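Local structure of periplasmic binding protein/LacI transcriptional regulator (Burkholderia graminis C4D1M, 5HQJ) at residues M139-M143 / E242-F246; R168-I172 / F215-Q219. The protein binds D-arabinose in its pyranose form and probably delivers sugars to an ABC transporter as its periplasmic solute-binding protein. All coordinates share one frame; numbering follows the deposited sequence.

Interaction 1: residues M139-M143 / E242-F246; sequences MAETM and EVLAF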
loop_
_atom_site.group_PDB
_atom_site.type_symbol
_atom_site.label_atom_id
_atom_site.label_comp_id
_atom_site.label_asym_id
_atom_site.label_seq_id
_atom_site.Cartn_x
_atom_site.Cartn_y
_atom_site.Cartn_z
HETATM N N MSE A 139 -13.818 -1.034 4.334
HETATM C CA MSE A 139 -14.346 -0.418 3.124
HETATM C C MSE A 139 -15.686 -0.998 2.728
HETATM O O MSE A 139 -16.614 -0.277 2.342
HETATM C CB MSE A 139 -13.345 -0.609 1.994
HETATM C CG MSE A 139 -12.094 0.218 2.131
HETATM SE SE MSE A 139 -11.005 -0.059 0.496
HETATM C CE MSE A 139 -11.377 1.541 -0.539
ATOM N N ALA A 140 -15.809 -2.309 2.837
ATOM C CA ALA A 140 -17.061 -2.955 2.505
ATOM C C ALA A 140 -18.213 -2.489 3.403
ATOM O O ALA A 140 -19.336 -2.284 2.920
ATOM C CB ALA A 140 -16.913 -4.479 2.569
ATOM N N GLU A 141 -17.947 -2.354 4.706
ATOM C CA GLU A 141 -18.984 -1.865 5.618
ATOM C C GLU A 141 -19.346 -0.431 5.276
ATOM O O GLU A 141 -20.527 -0.059 5.253
ATOM C CB GLU A 141 -18.516 -1.953 7.063
ATOM C CG GLU A 141 -18.173 -3.345 7.491
ATOM C CD GLU A 141 -17.250 -3.410 8.702
ATOM O OE1 GLU A 141 -16.931 -4.537 9.136
ATOM O OE2 GLU A 141 -16.831 -2.350 9.212
ATOM N N THR A 142 -18.333 0.390 5.028
ATOM C CA THR A 142 -18.563 1.766 4.668
ATOM C C THR A 142 -19.451 1.844 3.414
ATOM O O THR A 142 -20.451 2.588 3.334
ATOM C CB THR A 142 -17.244 2.501 4.428
ATOM O OG1 THR A 142 -16.425 2.529 5.628
ATOM C CG2 THR A 142 -17.536 3.922 3.962
HETATM N N MSE A 143 -19.085 1.078 2.383
HETATM C CA MSE A 143 -19.867 1.059 1.178
HETATM C C MSE A 143 -21.299 0.550 1.380
HETATM O O MSE A 143 -22.245 1.116 0.856
HETATM C CB MSE A 143 -19.150 0.198 0.121
HETATM C CG MSE A 143 -19.858 0.204 -1.233
HETATM SE SE MSE A 143 -19.594 1.908 -2.166
HETATM C CE MSE A 143 -17.737 1.754 -2.763
ATOM N N GLU A 242 -20.770 6.239 -5.226
ATOM C CA GLU A 242 -20.011 6.258 -4.022
ATOM C C GLU A 242 -18.619 5.688 -4.279
ATOM O O GLU A 242 -18.479 4.492 -4.608
ATOM C CB GLU A 242 -20.749 5.442 -2.964
ATOM C CG GLU A 242 -20.343 5.696 -1.556
ATOM C CD GLU A 242 -20.847 7.034 -1.009
ATOM O OE1 GLU A 242 -21.876 7.569 -1.481
ATOM O OE2 GLU A 242 -20.201 7.535 -0.079
ATOM N N VAL A 243 -17.607 6.529 -4.098
ATOM C CA VAL A 243 -16.237 6.181 -4.406
ATOM C C VAL A 243 -15.388 6.172 -3.141
ATOM O O VAL A 243 -15.269 7.159 -2.427
ATOM C CB VAL A 243 -15.615 7.165 -5.433
ATOM C CG1 VAL A 243 -14.134 6.808 -5.717
ATOM C CG2 VAL A 243 -16.458 7.207 -6.717
ATOM N N LEU A 244 -14.789 5.033 -2.866
ATOM C CA LEU A 244 -13.876 4.854 -1.742
ATOM C C LEU A 244 -12.499 4.509 -2.289
ATOM O O LEU A 244 -12.369 3.641 -3.158
ATOM C CB LEU A 244 -14.369 3.749 -0.801
ATOM C CG LEU A 244 -15.764 3.920 -0.212
ATOM C CD1 LEU A 244 -16.145 2.743 0.735
ATOM C CD2 LEU A 244 -15.840 5.232 0.594
ATOM N N ALA A 245 -11.474 5.192 -1.809
ATOM C CA ALA A 245 -10.165 5.059 -2.394
ATOM C C ALA A 245 -9.149 4.846 -1.292
ATOM O O ALA A 245 -9.473 4.997 -0.143
ATOM C CB ALA A 245 -9.810 6.300 -3.221
ATOM N N PHE A 246 -7.943 4.486 -1.694
ATOM C CA PHE A 246 -6.819 4.243 -0.797
ATOM C C PHE A 246 -5.754 5.327 -0.922
ATOM O O PHE A 246 -5.480 5.857 -2.012
ATOM C CB PHE A 246 -6.206 2.863 -1.089
ATOM C CG PHE A 246 -6.211 1.927 0.082
ATOM C CD1 PHE A 246 -5.104 1.810 0.890
ATOM C CD2 PHE A 246 -7.323 1.159 0.394
ATOM C CE1 PHE A 246 -5.120 0.957 1.975
ATOM C CE2 PHE A 246 -7.324 0.291 1.474
ATOM C CZ PHE A 246 -6.229 0.202 2.258
#
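Leu-244 packs among Met-139, Thr-142 and Met-143 where helix 132-146 lies against the central sheet of one lobe of the periplasmic binding protein fold. Segment 139-143 runs nearly antiparallel to 242-246, at 162°, with the closest approach of the two axes 9.7 Å. No hydrogen bond crosses; the contact is apolar packing. Both methionines are selenomethionines. Leu-244 CD1 sits against the helix backbone, 3.5 Å from Met-139 O, and also touches Thr-142 CG2 at 3.7 Å. The Met-139 methyl CE reaches the strand near Leu-244 CB. Met-139 SE lies at the edge of the Phe-246 ring, in the ring plane, 3.8 Å from Phe-246 CE2. This is a Met-aromatic contact made with selenium. One turn on along the helix, Met-143 meets the Glu-242 end of the strand. Its CG is anti to the backbone N (chi1 -176°), and the chain then bends twice. Met-143 SE passes alongside Glu-242 CB at 3.8 Å, and CE approaches Leu-244 CG.

Farther out, Phe-215 of the neighbouring strand touches both methionines, and Met-265 touches Met-139 and Phe-246. Phe-246 belongs to the sugar pocket, touches the arabinose and makes a cation-pi contact with Arg-168. The hydroxyl of Thr-142 is hydrogen-bonded to Thr-138 O within the helix. At the Glu-242 end, Met-143 CE lies 3.4 Å from Glu-242 O.

Interaction 2: residues R168-I172 / F215-Q219; sequences RIAGI and FGVSQ. With 64K (alpha-D-arabinopyranose), chain B.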
loop_
_atom_site.group_PDB
_atom_site.type_symbol
_atom_site.label_atom_id
_atom_site.label_comp_id
_atom_site.label_asym_id
_atom_site.label_seq_id
_atom_site.Cartn_x
_atom_site.Cartn_y
_atom_site.Cartn_z
ATOM N N ARG A 168 -6.764 -6.808 0.427
ATOM C CA ARG A 168 -7.752 -5.752 0.467
ATOM C C ARG A 168 -8.979 -6.192 -0.318
ATOM O O ARG A 168 -10.123 -6.027 0.103
ATOM C CB ARG A 168 -7.208 -4.443 -0.138
ATOM C CG ARG A 168 -6.117 -3.841 0.731
ATOM C CD ARG A 168 -5.423 -2.644 0.060
ATOM N NE ARG A 168 -4.206 -2.373 0.803
ATOM C CZ ARG A 168 -3.239 -1.559 0.427
ATOM N NH1 ARG A 168 -3.339 -0.835 -0.692
ATOM N NH2 ARG A 168 -2.160 -1.409 1.206
ATOM N N ILE A 169 -8.740 -6.711 -1.507
ATOM C CA ILE A 169 -9.863 -7.211 -2.310
ATOM C C ILE A 169 -10.654 -8.343 -1.616
ATOM O O ILE A 169 -11.917 -8.390 -1.594
ATOM C CB ILE A 169 -9.370 -7.713 -3.698
ATOM C CG1 ILE A 169 -8.733 -6.572 -4.494
ATOM C CG2 ILE A 169 -10.512 -8.350 -4.533
ATOM C CD1 ILE A 169 -7.957 -7.046 -5.730
ATOM N N ALA A 170 -9.933 -9.290 -1.041
ATOM C CA ALA A 170 -10.588 -10.374 -0.300
ATOM C C ALA A 170 -11.415 -9.855 0.875
ATOM O O ALA A 170 -12.523 -10.336 1.100
ATOM C CB ALA A 170 -9.557 -11.363 0.136
ATOM N N GLY A 171 -10.901 -8.860 1.589
ATOM C CA GLY A 171 -11.674 -8.220 2.640
ATOM C C GLY A 171 -12.952 -7.555 2.160
ATOM O O GLY A 171 -14.013 -7.692 2.773
ATOM N N ILE A 172 -12.883 -6.846 1.044
ATOM C CA ILE A 172 -14.069 -6.250 0.455
ATOM C C ILE A 172 -15.066 -7.327 0.084
ATOM O O ILE A 172 -16.234 -7.176 0.424
ATOM C CB ILE A 172 -13.724 -5.395 -0.807
ATOM C CG1 ILE A 172 -12.825 -4.177 -0.457
ATOM C CG2 ILE A 172 -14.988 -4.989 -1.521
ATOM C CD1 ILE A 172 -12.186 -3.500 -1.654
ATOM N N PHE A 215 -14.583 0.933 -5.559
ATOM C CA PHE A 215 -13.468 0.842 -4.606
ATOM C C PHE A 215 -12.135 0.941 -5.337
ATOM O O PHE A 215 -11.897 0.144 -6.278
ATOM C CB PHE A 215 -13.414 -0.498 -3.893
ATOM C CG PHE A 215 -14.634 -0.893 -3.120
ATOM C CD1 PHE A 215 -15.705 -1.525 -3.749
ATOM C CD2 PHE A 215 -14.684 -0.764 -1.723
ATOM C CE1 PHE A 215 -16.826 -1.948 -3.021
ATOM C CE2 PHE A 215 -15.792 -1.178 -1.026
ATOM C CZ PHE A 215 -16.851 -1.783 -1.662
ATOM N N GLY A 216 -11.258 1.831 -4.899
ATOM C CA GLY A 216 -9.896 1.856 -5.389
ATOM C C GLY A 216 -9.015 1.357 -4.262
ATOM O O GLY A 216 -8.941 2.006 -3.223
ATOM N N VAL A 217 -8.428 0.168 -4.405
ATOM C CA VAL A 217 -7.673 -0.429 -3.320
ATOM C C VAL A 217 -6.158 -0.149 -3.426
ATOM O O VAL A 217 -5.383 -0.597 -2.563
ATOM C CB VAL A 217 -7.893 -1.960 -3.219
ATOM C CG1 VAL A 217 -9.356 -2.237 -2.830
ATOM C CG2 VAL A 217 -7.410 -2.740 -4.497
ATOM N N SER A 218 -5.734 0.546 -4.486
ATOM C CA SER A 218 -4.343 0.969 -4.654
ATOM C C SER A 218 -4.286 2.493 -4.882
ATOM O O SER A 218 -5.300 3.125 -5.074
ATOM C CB SER A 218 -3.686 0.215 -5.802
ATOM O OG SER A 218 -4.199 0.660 -7.027
ATOM N N GLN A 219 -3.103 3.090 -4.818
ATOM C CA GLN A 219 -3.070 4.549 -4.723
ATOM C C GLN A 219 -3.586 5.228 -5.997
ATOM O O GLN A 219 -4.061 6.342 -5.900
ATOM C CB GLN A 219 -1.663 5.079 -4.363
ATOM C CG GLN A 219 -0.491 4.463 -5.087
ATOM C CD GLN A 219 -0.595 4.617 -6.574
ATOM O OE1 GLN A 219 -0.957 3.684 -7.284
ATOM N NE2 GLN A 219 -0.280 5.802 -7.062
HETATM O O2 64K B . 0.022 -0.044 0.372
HETATM C C2 64K B . 0.063 0.158 -1.081
HETATM C C3 64K B . -0.459 1.531 -1.355
HETATM O O3 64K B . -1.861 1.521 -1.205
HETATM C C4 64K B . -0.190 1.971 -2.790
HETATM O O4 64K B . -0.962 1.213 -3.740
HETATM C C5 64K B . 1.222 1.775 -3.112
HETATM O O5 64K B . 1.531 0.362 -3.021
HETATM C C1 64K B . 1.478 0.026 -1.571
HETATM O O1 64K B . 1.876 -1.281 -1.415
#
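The sugar pocket of this periplasmic binding protein is built partly here, where helix 163-176 packs on the end of strand 211-216 and the loop after it. Arg-168 joins helix, loop and ligand. Arg-168 NH1 donates to Val-217 O over 2.8 Å, nearly straight at 162°, and the carbonyl oxygen lies close to the guanidinium plane. The same NH1 donates to O3 of the arabinose, and Arg-168 NH2 donates to arabinose O2 at 2.7 Å. Two adjacent sugar hydroxyls are thus held by one guanidinium. The Arg-168 chain is extended from CG to NE, which carries the group past Val-217 to the sugar. NE is hydrogen-bonded to Asn-132 OD1; this bond, with those from NH1 and NH2, probably limits rotation of the group. From the loop, Gln-219 N donates to sugar O4 over 3.0 Å, while Gln-219 CG lies 3.4 Å from sugar C4. Ser-218 OG is hydrogen-bonded to Asp-192, another pocket residue. Asp-116, Asn-164, Asp-247 and Gln-267 also hydrogen-bond the arabinose.

Behind the polar end the contact is apolar. Ile-172 CG2 lies over one face of the Phe-215 ring, 3.8 Å from its centroid, in a CH-pi contact. With CG1 of Ile-172 anti to the carbonyl carbon (chi1 -64°) and the chain extended beyond it, CD1 rests against both Phe-215 and Val-217. Ile-169 CG1 touches Val-217 CG2 more loosely. The packing is tight at one point: Ile-172 CD1 is 3.3 Å from Val-217 CG1.

Overall arrangement
Both interactions are buried and pack helices on the same sheet, through the neighbouring strands 242-246 and 211-216. Their centres are about 9 Å apart. Along the chain, interaction 2 is nested inside the loop closed by interaction 1. The strands pair in parallel; one probable bond of that pairing, Leu-244 O to Gly-216 N, links the two contacts. The two helices also meet, with Ala-140 CB packed near Ile-172 O. Interaction 1 is almost wholly apolar and reaches the ligand through the Phe-246 ring. Interaction 2 is apolar at its rear but ends in directed hydrogen bonds to the sugar. Phe-246 and Arg-168 bring the two together at the pocket.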